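Local coordinates for protein vaginolysin (Gardnerella vaginalis, PDB 5IMY) that probably binds cholesterol in host membranes and lyses cells as a secreted toxin of the cholesterol-dependent cytolysin family, at residues T276-A281 with H298-N303; Q210-K215 with A284-V289; L382-R387 with Y394-D399; R470-W475 with P481-T486. All coordinates share one frame; numbering follows the deposited sequence.

Interaction 1: T276-A281 with H298-N303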
# COMPACT_ATOMS: atom_id res chain seq x y z
N THR A 276 -12.41 -5.16 5.40
CA THR A 276 -11.74 -6.28 4.77
C THR A 276 -12.13 -7.53 5.56
O THR A 276 -12.98 -7.49 6.45
CB THR A 276 -10.23 -6.05 4.71
OG1 THR A 276 -9.61 -7.16 4.04
CG2 THR A 276 -9.64 -5.90 6.10
N ASP A 277 -11.52 -8.67 5.25
CA ASP A 277 -11.86 -9.95 5.86
C ASP A 277 -13.26 -10.41 5.51
O ASP A 277 -13.67 -11.50 5.93
CB ASP A 277 -11.73 -9.91 7.40
CG ASP A 277 -10.30 -9.80 7.87
OD1 ASP A 277 -9.78 -8.66 7.95
OD2 ASP A 277 -9.69 -10.85 8.17
N PHE A 278 -14.03 -9.62 4.75
CA PHE A 278 -15.39 -10.02 4.39
C PHE A 278 -15.38 -11.30 3.57
O PHE A 278 -16.13 -12.24 3.86
CB PHE A 278 -16.07 -8.89 3.61
CG PHE A 278 -17.45 -9.24 3.13
CD1 PHE A 278 -18.46 -9.53 4.03
CD2 PHE A 278 -17.74 -9.27 1.77
CE1 PHE A 278 -19.72 -9.86 3.59
CE2 PHE A 278 -19.01 -9.59 1.33
CZ PHE A 278 -20.00 -9.88 2.24
N GLN A 279 -14.52 -11.37 2.55
CA GLN A 279 -14.44 -12.58 1.73
C GLN A 279 -14.05 -13.79 2.57
O GLN A 279 -14.61 -14.88 2.39
CB GLN A 279 -13.45 -12.38 0.59
CG GLN A 279 -13.95 -11.47 -0.52
CD GLN A 279 -13.26 -11.72 -1.85
OE1 GLN A 279 -13.85 -11.53 -2.91
NE2 GLN A 279 -12.00 -12.15 -1.80
N ALA A 280 -13.10 -13.62 3.48
CA ALA A 280 -12.69 -14.73 4.33
C ALA A 280 -13.80 -15.12 5.30
O ALA A 280 -13.92 -16.30 5.65
CB ALA A 280 -11.42 -14.38 5.09
N ALA A 281 -14.60 -14.16 5.75
CA ALA A 281 -15.69 -14.47 6.67
C ALA A 281 -16.78 -15.28 5.99
O ALA A 281 -17.24 -16.29 6.52
CB ALA A 281 -16.27 -13.17 7.25
N HIS A 298 -17.39 -12.91 13.48
CA HIS A 298 -18.75 -12.97 14.00
C HIS A 298 -19.52 -11.70 13.66
O HIS A 298 -20.66 -11.76 13.19
CB HIS A 298 -18.71 -13.19 15.51
CG HIS A 298 -20.04 -13.53 16.10
ND1 HIS A 298 -20.67 -12.73 17.03
CD2 HIS A 298 -20.87 -14.58 15.89
CE1 HIS A 298 -21.83 -13.27 17.37
NE2 HIS A 298 -21.97 -14.40 16.69
N ARG A 299 -18.89 -10.54 13.86
CA ARG A 299 -19.61 -9.27 13.69
C ARG A 299 -19.99 -9.03 12.24
O ARG A 299 -21.06 -8.47 11.96
CB ARG A 299 -18.77 -8.11 14.22
CG ARG A 299 -18.10 -8.40 15.55
CD ARG A 299 -17.79 -7.13 16.32
NE ARG A 299 -16.90 -6.23 15.59
CZ ARG A 299 -15.57 -6.26 15.64
NH1 ARG A 299 -14.94 -7.15 16.39
NH2 ARG A 299 -14.87 -5.39 14.93
N ILE A 300 -19.15 -9.45 11.29
CA ILE A 300 -19.47 -9.28 9.88
C ILE A 300 -20.68 -10.13 9.51
O ILE A 300 -21.55 -9.69 8.75
CB ILE A 300 -18.25 -9.62 9.01
CG1 ILE A 300 -17.03 -8.79 9.43
CG2 ILE A 300 -18.57 -9.39 7.53
CD1 ILE A 300 -17.28 -7.29 9.53
N LEU A 301 -20.76 -11.35 10.05
CA LEU A 301 -21.80 -12.28 9.64
C LEU A 301 -23.15 -11.98 10.30
O LEU A 301 -24.17 -12.50 9.84
CB LEU A 301 -21.36 -13.71 9.95
CG LEU A 301 -20.10 -14.17 9.20
CD1 LEU A 301 -19.71 -15.58 9.60
CD2 LEU A 301 -20.29 -14.09 7.69
N GLN A 302 -23.19 -11.16 11.35
CA GLN A 302 -24.47 -10.65 11.84
C GLN A 302 -25.01 -9.54 10.95
O GLN A 302 -26.16 -9.13 11.14
CB GLN A 302 -24.36 -10.11 13.27
CG GLN A 302 -23.43 -10.84 14.21
CD GLN A 302 -23.89 -12.25 14.54
OE1 GLN A 302 -23.12 -13.20 14.45
NE2 GLN A 302 -25.15 -12.39 14.94
N ASN A 303 -24.21 -9.03 10.02
CA ASN A 303 -24.62 -7.95 9.13
C ASN A 303 -24.63 -8.38 7.67
O ASN A 303 -24.69 -7.51 6.78
CB ASN A 303 -23.70 -6.74 9.31
CG ASN A 303 -24.28 -5.70 10.24
OD1 ASN A 303 -25.08 -4.85 9.82
ND2 ASN A 303 -23.90 -5.75 11.51
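The helical turn at Phe278 to Ala281 faces the short helix 298-301 at close quarters: the CA atoms of Phe278 and Ile300 are 6.9 Å apart and those of Ala281 and Leu301 7.1 Å. No hydrogen bond crosses between them, so the contact rests on apolar packing. Its centre is the CG2 methyl of Ile300, which meets the ring of Phe278 at its edge and in its plane, 3.5 Å from CD1. The branch gets there because CG2 lies opposite the backbone N of Ile300 (chi1 -55°), leaving CG1 beside that N. Ala281 lines up with both Ile300 and Leu301: its CB stands 4.4 Å from the same Ile300 CG2 and 4.1 Å from Leu301 CD2. Leu301 also brings CD2 to within 3.9 Å of Ala281 O, a backbone carbonyl of the helix that continues to residue 286. Ala281 also touches Phe297, and Phe278 reaches on to Gln208 of strand 208-223. Both helices belong to the connection between strands 263-271 and 305-311. By analogy with other cholesterol-dependent cytolysins, they probably belong to one of the two helical bundles that refold into transmembrane beta hairpins.

Interaction 2: Q210-K215 with A284-V289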
# COMPACT_ATOMS: atom_id res chain seq x y z
N GLN A 210 -20.85 -10.78 -2.45
CA GLN A 210 -20.24 -12.04 -2.85
C GLN A 210 -21.30 -12.89 -3.54
O GLN A 210 -22.43 -13.00 -3.06
CB GLN A 210 -19.68 -12.79 -1.63
CG GLN A 210 -18.68 -13.88 -1.98
CD GLN A 210 -17.38 -13.33 -2.53
OE1 GLN A 210 -17.11 -12.13 -2.42
NE2 GLN A 210 -16.58 -14.19 -3.13
N ILE A 211 -20.93 -13.48 -4.68
CA ILE A 211 -21.80 -14.37 -5.44
C ILE A 211 -21.21 -15.77 -5.38
O ILE A 211 -20.01 -15.96 -5.61
CB ILE A 211 -21.95 -13.90 -6.89
CG1 ILE A 211 -22.46 -12.46 -6.94
CG2 ILE A 211 -22.89 -14.84 -7.66
CD1 ILE A 211 -23.79 -12.23 -6.24
N VAL A 212 -22.05 -16.76 -5.07
CA VAL A 212 -21.60 -18.13 -4.87
C VAL A 212 -22.60 -19.08 -5.51
O VAL A 212 -23.80 -18.99 -5.25
CB VAL A 212 -21.43 -18.45 -3.37
CG1 VAL A 212 -20.91 -19.87 -3.18
CG2 VAL A 212 -20.50 -17.45 -2.71
N ASN A 213 -22.10 -19.98 -6.35
CA ASN A 213 -22.91 -21.03 -6.96
C ASN A 213 -22.71 -22.31 -6.16
O ASN A 213 -21.58 -22.80 -6.05
CB ASN A 213 -22.50 -21.23 -8.43
CG ASN A 213 -23.39 -22.23 -9.15
OD1 ASN A 213 -24.56 -22.41 -8.80
ND2 ASN A 213 -22.84 -22.88 -10.16
N PHE A 214 -23.79 -22.83 -5.59
CA PHE A 214 -23.75 -24.07 -4.84
C PHE A 214 -24.33 -25.20 -5.68
O PHE A 214 -25.44 -25.07 -6.21
CB PHE A 214 -24.53 -23.96 -3.53
CG PHE A 214 -23.84 -23.14 -2.48
CD1 PHE A 214 -22.85 -23.70 -1.69
CD2 PHE A 214 -24.19 -21.82 -2.27
CE1 PHE A 214 -22.21 -22.95 -0.73
CE2 PHE A 214 -23.56 -21.07 -1.30
CZ PHE A 214 -22.56 -21.63 -0.53
N LYS A 215 -23.58 -26.29 -5.81
CA LYS A 215 -24.02 -27.48 -6.53
C LYS A 215 -23.96 -28.67 -5.59
O LYS A 215 -22.88 -29.03 -5.10
CB LYS A 215 -23.15 -27.72 -7.77
CG LYS A 215 -23.64 -26.99 -9.00
CD LYS A 215 -22.64 -27.07 -10.14
CE LYS A 215 -23.17 -26.38 -11.38
NZ LYS A 215 -22.11 -26.17 -12.40
N ALA A 284 -15.42 -18.68 5.15
CA ALA A 284 -15.28 -19.49 6.36
C ALA A 284 -16.62 -20.06 6.81
O ALA A 284 -16.69 -21.22 7.23
CB ALA A 284 -14.65 -18.65 7.47
N ALA A 285 -17.68 -19.26 6.72
CA ALA A 285 -19.01 -19.76 7.07
C ALA A 285 -19.42 -20.90 6.15
O ALA A 285 -19.87 -21.96 6.61
CB ALA A 285 -20.03 -18.62 7.01
N ILE A 286 -19.28 -20.71 4.83
CA ILE A 286 -19.59 -21.76 3.87
C ILE A 286 -18.87 -23.05 4.24
O ILE A 286 -19.44 -24.15 4.13
CB ILE A 286 -19.22 -21.30 2.45
CG1 ILE A 286 -20.19 -20.22 1.97
CG2 ILE A 286 -19.22 -22.49 1.47
CD1 ILE A 286 -19.72 -19.50 0.72
N LYS A 287 -17.63 -22.94 4.69
CA LYS A 287 -16.81 -24.11 5.02
C LYS A 287 -17.15 -24.70 6.39
O LYS A 287 -16.45 -25.61 6.83
CB LYS A 287 -15.33 -23.74 4.99
CG LYS A 287 -14.74 -23.59 3.60
CD LYS A 287 -13.22 -23.60 3.67
CE LYS A 287 -12.58 -23.49 2.30
NZ LYS A 287 -12.33 -22.07 1.93
N GLY A 288 -18.19 -24.21 7.05
CA GLY A 288 -18.42 -24.58 8.44
C GLY A 288 -17.51 -23.76 9.33
O GLY A 288 -17.58 -22.53 9.32
N VAL A 289 -16.65 -24.43 10.10
CA VAL A 289 -15.64 -23.75 10.90
C VAL A 289 -16.31 -22.91 11.98
O VAL A 289 -17.26 -22.17 11.71
CB VAL A 289 -14.72 -22.89 10.02
CG1 VAL A 289 -13.72 -22.11 10.86
CG2 VAL A 289 -13.99 -23.77 9.01
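The ring of Phe214 meets Ile286 at its edge, in the ring plane, while one of its faces carries the CG1 methyl of Val212, 3.4 Å above the plane and displaced toward the rim. Val212 and Phe214 are two residues apart on strand 208-223, hence on the same side of the sheet, and together they receive the one isoleucine. At the ring edge the nearest pairs are Phe214 CZ to Ile286 CG1, 3.7 Å, and Phe214 CE1 to Ile286 CG2, also 3.7 Å, so both branches of the isoleucine abut this edge of the ring. Its CD1 goes further: CG1 stands opposite the carbonyl carbon (chi1 -71°) and the chain runs on extended (chi2 167°), which carries the methyl out to Val212, tip to tip. There Ile286 CD1 is 4.1 Å from Val212 CG2, a looser approach than the one at the ring. The closest CA atoms, of Val212 and Ile286, are 9.7 Å apart, so side chains alone bridge the gap. The helix ends just past Ile286. Lys287 makes a cation-pi contact with an aromatic side chain of another protein's chain. Strand 208-223 is hydrogen-bonded here between strands 166-173 and 263-271. Helix 278-286 covers the face bearing Val212 and Phe214, with Tyr169 of strand 166-173 also touching Ile286, whereas helix 177-184 packs through Phe184 on Ile211 and Asn213, on the reverse of the sheet.

Interaction 3: L382-R387 with Y394-D399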
# COMPACT_ATOMS: atom_id res chain seq x y z
N LEU A 382 -8.89 9.54 23.61
CA LEU A 382 -8.23 9.28 24.88
C LEU A 382 -8.48 10.47 25.80
O LEU A 382 -8.17 11.61 25.45
CB LEU A 382 -6.73 9.07 24.70
CG LEU A 382 -5.89 9.09 25.99
CD1 LEU A 382 -6.29 7.95 26.91
CD2 LEU A 382 -4.41 9.03 25.68
N THR A 383 -9.03 10.19 26.99
CA THR A 383 -9.35 11.22 27.97
C THR A 383 -8.45 11.06 29.18
O THR A 383 -8.32 9.96 29.73
CB THR A 383 -10.82 11.14 28.38
OG1 THR A 383 -11.65 11.59 27.30
CG2 THR A 383 -11.11 11.98 29.62
N LEU A 384 -7.83 12.16 29.61
CA LEU A 384 -6.98 12.19 30.79
C LEU A 384 -7.63 13.07 31.85
O LEU A 384 -7.95 14.23 31.57
CB LEU A 384 -5.58 12.72 30.46
CG LEU A 384 -4.92 12.22 29.17
CD1 LEU A 384 -3.70 13.08 28.88
CD2 LEU A 384 -4.53 10.76 29.27
N ASP A 385 -7.80 12.53 33.05
CA ASP A 385 -8.36 13.28 34.18
C ASP A 385 -7.40 13.14 35.35
O ASP A 385 -7.27 12.05 35.92
CB ASP A 385 -9.76 12.79 34.54
CG ASP A 385 -10.50 13.77 35.43
OD1 ASP A 385 -10.27 14.99 35.29
OD2 ASP A 385 -11.32 13.32 36.26
N HIS A 386 -6.74 14.24 35.72
CA HIS A 386 -5.75 14.25 36.79
C HIS A 386 -6.29 15.07 37.96
O HIS A 386 -6.31 16.30 37.91
CB HIS A 386 -4.43 14.83 36.28
CG HIS A 386 -3.48 15.23 37.37
ND1 HIS A 386 -3.28 14.46 38.50
CD2 HIS A 386 -2.68 16.32 37.51
CE1 HIS A 386 -2.40 15.06 39.28
NE2 HIS A 386 -2.02 16.18 38.70
N ARG A 387 -6.75 14.37 39.00
CA ARG A 387 -7.24 15.03 40.21
C ARG A 387 -6.47 14.53 41.43
O ARG A 387 -7.05 13.97 42.36
CB ARG A 387 -8.75 14.78 40.38
CG ARG A 387 -9.31 13.66 39.51
CD ARG A 387 -10.70 13.23 39.97
NE ARG A 387 -11.76 13.72 39.10
CZ ARG A 387 -13.06 13.53 39.32
NH1 ARG A 387 -13.45 12.86 40.40
NH2 ARG A 387 -13.96 14.00 38.48
N TYR A 394 2.76 13.48 31.33
CA TYR A 394 2.30 12.40 30.47
C TYR A 394 3.35 12.10 29.41
O TYR A 394 4.06 12.99 28.95
CB TYR A 394 0.95 12.75 29.79
CG TYR A 394 -0.24 12.72 30.73
CD1 TYR A 394 -0.83 11.52 31.10
CD2 TYR A 394 -0.78 13.89 31.24
CE1 TYR A 394 -1.92 11.49 31.95
CE2 TYR A 394 -1.87 13.87 32.09
CZ TYR A 394 -2.43 12.66 32.44
OH TYR A 394 -3.52 12.64 33.29
N TYR A 395 3.46 10.82 29.06
CA TYR A 395 4.34 10.37 27.99
C TYR A 395 3.55 9.39 27.13
O TYR A 395 3.35 8.24 27.52
CB TYR A 395 5.62 9.74 28.54
CG TYR A 395 6.49 10.71 29.30
CD1 TYR A 395 7.38 11.54 28.63
CD2 TYR A 395 6.40 10.82 30.68
CE1 TYR A 395 8.18 12.43 29.32
CE2 TYR A 395 7.20 11.71 31.37
CZ TYR A 395 8.08 12.51 30.69
OH TYR A 395 8.87 13.40 31.38
N ILE A 396 3.09 9.86 25.97
CA ILE A 396 2.21 9.10 25.10
C ILE A 396 2.84 9.04 23.72
O ILE A 396 3.15 10.08 23.13
CB ILE A 396 0.80 9.71 25.04
CG1 ILE A 396 0.14 9.63 26.42
CG2 ILE A 396 -0.07 9.01 23.99
CD1 ILE A 396 -1.17 10.39 26.54
N TYR A 397 3.02 7.83 23.20
CA TYR A 397 3.57 7.61 21.87
C TYR A 397 2.70 6.61 21.12
O TYR A 397 1.96 5.83 21.71
CB TYR A 397 5.01 7.09 21.92
CG TYR A 397 5.91 7.81 22.91
CD1 TYR A 397 6.78 8.81 22.48
CD2 TYR A 397 5.88 7.49 24.25
CE1 TYR A 397 7.60 9.47 23.38
CE2 TYR A 397 6.70 8.14 25.16
CZ TYR A 397 7.55 9.13 24.72
OH TYR A 397 8.36 9.77 25.62
N TRP A 398 2.81 6.64 19.79
CA TRP A 398 2.12 5.68 18.94
C TRP A 398 2.82 5.65 17.59
O TRP A 398 3.61 6.54 17.25
CB TRP A 398 0.64 6.02 18.80
CG TRP A 398 0.37 7.29 18.06
CD1 TRP A 398 0.16 7.43 16.72
CD2 TRP A 398 0.29 8.61 18.61
NE1 TRP A 398 -0.06 8.75 16.40
CE2 TRP A 398 0.02 9.50 17.55
CE3 TRP A 398 0.42 9.13 19.90
CZ2 TRP A 398 -0.12 10.87 17.73
CZ3 TRP A 398 0.28 10.50 20.09
CH2 TRP A 398 0.01 11.35 19.01
N ASP A 399 2.51 4.62 16.81
CA ASP A 399 3.15 4.38 15.53
C ASP A 399 2.17 4.61 14.39
O ASP A 399 0.98 4.28 14.50
CB ASP A 399 3.70 2.95 15.45
CG ASP A 399 4.84 2.72 16.42
OD1 ASP A 399 5.68 3.63 16.59
OD2 ASP A 399 4.90 1.62 17.03
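His386, whose CB lies 3.8 Å from Tyr394 OH across the contact, is fixed by the hydrogen bond between its ND1 and Asn474 OD1. The Tyr394 hydroxyl, also 3.5 Å from Leu384 CB, has a weak hydrogen bond with Asn474 ND2, so one amide holds the imidazole and also weakly contacts the phenol. This is the interior of the beta sandwich of the C-terminal domain. Strand 363-389 belongs to one sheet and strand 395-403 to the other, and the nearest CA atoms, of Leu384 and Tyr394, are 9.3 Å apart, a separation that side chains must fill because no backbone bond crosses it. Leu384 and Tyr394 come from opposite directions. The CD1 methyl of Leu384 sits almost exactly over the middle of the Tyr394 ring, 3.6 Å from its centroid and 4° off the normal, a CH-pi contact. On the outer side of the same strand Asp385 turns away to Asn428 and pairs with Arg387 in a salt bridge whose N-H...O geometry is poor. Two residues before Leu384, Leu382 takes up the next position along the interface. With its CG opposite the backbone N (chi1 168°), Leu382 points a branch at Ile396, whose chain is extended (chi2 172°), and the two meet tip to tip, Leu382 CD2 lying 3.6 Å from Ile396 CD1.

Interaction 4: R470-W475 with P481-T486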
# COMPACT_ATOMS: atom_id res chain seq x y z
N ARG A 470 -11.20 5.77 25.66
CA ARG A 470 -10.35 5.38 26.77
C ARG A 470 -10.16 6.59 27.67
O ARG A 470 -9.77 7.66 27.19
CB ARG A 470 -8.99 4.85 26.27
CG ARG A 470 -7.90 4.73 27.33
CD ARG A 470 -7.46 3.29 27.56
NE ARG A 470 -7.21 2.58 26.31
CZ ARG A 470 -7.11 1.26 26.21
NH1 ARG A 470 -7.24 0.49 27.28
NH2 ARG A 470 -6.88 0.70 25.03
N THR A 471 -10.43 6.42 28.96
CA THR A 471 -10.26 7.49 29.93
C THR A 471 -9.49 6.95 31.13
O THR A 471 -9.85 5.90 31.68
CB THR A 471 -11.60 8.09 30.37
OG1 THR A 471 -11.41 8.85 31.57
CG2 THR A 471 -12.63 7.01 30.62
N ILE A 472 -8.44 7.66 31.51
CA ILE A 472 -7.54 7.24 32.58
C ILE A 472 -7.58 8.32 33.65
O ILE A 472 -7.07 9.43 33.45
CB ILE A 472 -6.10 7.03 32.08
CG1 ILE A 472 -6.11 6.14 30.83
CG2 ILE A 472 -5.24 6.42 33.17
CD1 ILE A 472 -4.75 5.98 30.18
N SER A 473 -8.20 8.01 34.79
CA SER A 473 -8.33 8.94 35.90
C SER A 473 -7.34 8.59 37.00
O SER A 473 -7.18 7.42 37.36
CB SER A 473 -9.75 8.93 36.46
OG SER A 473 -10.69 9.30 35.47
N ASN A 474 -6.67 9.62 37.53
CA ASN A 474 -5.71 9.45 38.61
C ASN A 474 -6.01 10.45 39.71
O ASN A 474 -6.35 11.60 39.44
CB ASN A 474 -4.26 9.63 38.11
CG ASN A 474 -4.05 10.96 37.42
OD1 ASN A 474 -3.66 11.94 38.05
ND2 ASN A 474 -4.29 11.00 36.12
N TRP A 475 -5.89 10.00 40.96
CA TRP A 475 -6.21 10.83 42.11
C TRP A 475 -5.33 10.40 43.28
O TRP A 475 -4.27 9.78 43.07
CB TRP A 475 -7.72 10.74 42.42
CG TRP A 475 -8.15 9.43 43.00
CD1 TRP A 475 -8.32 9.14 44.33
CD2 TRP A 475 -8.49 8.23 42.29
NE1 TRP A 475 -8.73 7.84 44.48
CE2 TRP A 475 -8.84 7.26 43.24
CE3 TRP A 475 -8.52 7.89 40.93
CZ2 TRP A 475 -9.22 5.97 42.89
CZ3 TRP A 475 -8.90 6.61 40.58
CH2 TRP A 475 -9.25 5.66 41.56
N PRO A 481 -0.71 7.36 45.53
CA PRO A 481 -1.47 7.73 44.34
C PRO A 481 -2.37 6.59 43.88
O PRO A 481 -2.13 5.42 44.17
CB PRO A 481 -0.38 8.03 43.30
CG PRO A 481 0.81 7.20 43.74
CD PRO A 481 0.57 6.73 45.16
N ARG A 482 -3.43 6.96 43.16
CA ARG A 482 -4.38 5.99 42.65
C ARG A 482 -4.77 6.36 41.23
O ARG A 482 -4.74 7.53 40.84
CB ARG A 482 -5.62 5.89 43.56
CG ARG A 482 -5.30 5.33 44.94
CD ARG A 482 -6.51 4.70 45.62
NE ARG A 482 -7.34 5.69 46.29
CZ ARG A 482 -7.08 6.21 47.49
NH1 ARG A 482 -6.00 5.85 48.16
NH2 ARG A 482 -7.91 7.11 48.02
N VAL A 483 -5.12 5.33 40.45
CA VAL A 483 -5.38 5.48 39.02
C VAL A 483 -6.38 4.41 38.61
O VAL A 483 -6.51 3.37 39.27
CB VAL A 483 -4.07 5.36 38.20
CG1 VAL A 483 -3.46 3.98 38.35
CG2 VAL A 483 -4.32 5.71 36.73
N ALA A 484 -7.10 4.66 37.52
CA ALA A 484 -8.13 3.74 37.06
C ALA A 484 -8.30 3.86 35.55
O ALA A 484 -8.03 4.90 34.96
CB ALA A 484 -9.46 4.00 37.77
N GLU A 485 -8.78 2.76 34.95
CA GLU A 485 -8.98 2.66 33.50
C GLU A 485 -10.35 2.06 33.23
O GLU A 485 -10.81 1.19 33.98
CB GLU A 485 -7.89 1.79 32.87
CG GLU A 485 -7.34 2.32 31.56
CD GLU A 485 -6.42 1.32 30.88
OE1 GLU A 485 -6.40 0.15 31.30
OE2 GLU A 485 -5.72 1.72 29.93
N THR A 486 -11.00 2.51 32.15
CA THR A 486 -12.42 2.24 31.94
C THR A 486 -12.73 1.44 30.68
O THR A 486 -13.59 0.56 30.73
CB THR A 486 -13.21 3.55 31.88
OG1 THR A 486 -12.86 4.26 30.68
CG2 THR A 486 -12.90 4.43 33.09
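Trp475 loses the most surface in this contact, because its indole lies across the neighbouring strand. CG sits between the backbone N and the carbonyl carbon (chi1 72°), which swings the indole over Arg482, with its edge against Ala484. Arg482 CB rests on one face, 3.8 Å from the centroid of the six-membered ring, a CH-pi contact, while Ala484 CB touches the ring edge in its plane, 3.9 Å from CZ3. The guanidinium of Arg482, second in buried area, stands at 75° to the indole rather than flat on it. Trp475 NE1 and Arg482 NE, both donors, come close without a bond. What joins these residues is the backbone: Trp475 N donates to Arg482 O at 2.7 Å, and Arg482 N returns to Trp475 O at 2.9 Å, reaching that oxygen from above the carbonyl plane. A second hydrogen-bonded pair, Ser473 with Ala484, continues the antiparallel register of a beta hairpin, the last of the C-terminal beta sandwich. The turn of this hairpin probably corresponds to the loop that in relatives is linked to cholesterol recognition. On the side of the sheet that bears Asn474 and Val483, Ile472 CG2 lies 3.7 Å from Val483 CG2. Glu485, third in buried area, packs its CG alongside Ile472 CG1 and extends its carboxylate to Arg470 in a salt bridge. Its hydrogen bond is weak, Arg470 NH1 to Glu485 OE2 3.3 Å with an N-H...O angle of 128°; the stronger partner of Glu485 OE2 is the hydroxyl of Tyr459.

Overall arrangement
Interactions 1 and 2 share helix 278-286: one joins it to helix 298-301, the other presses its C-terminal end on strand 208-223. Both are largely buried and apolar, with no hydrogen bond across, and they touch where Leu301 CD1 meets Ala285 CB. Interactions 3 and 4 lie in the C-terminal sandwich, their centres about 33 to 46 Å from those of the first two. Interaction 3 fills the space between the two sheets with side chains, whereas interaction 4, partly exposed, works within one sheet by backbone hydrogen bonds, with an aromatic contact and a weak salt bridge added. These two contacts touch where strands 363-389 and 469-475 are neighbours in one sheet.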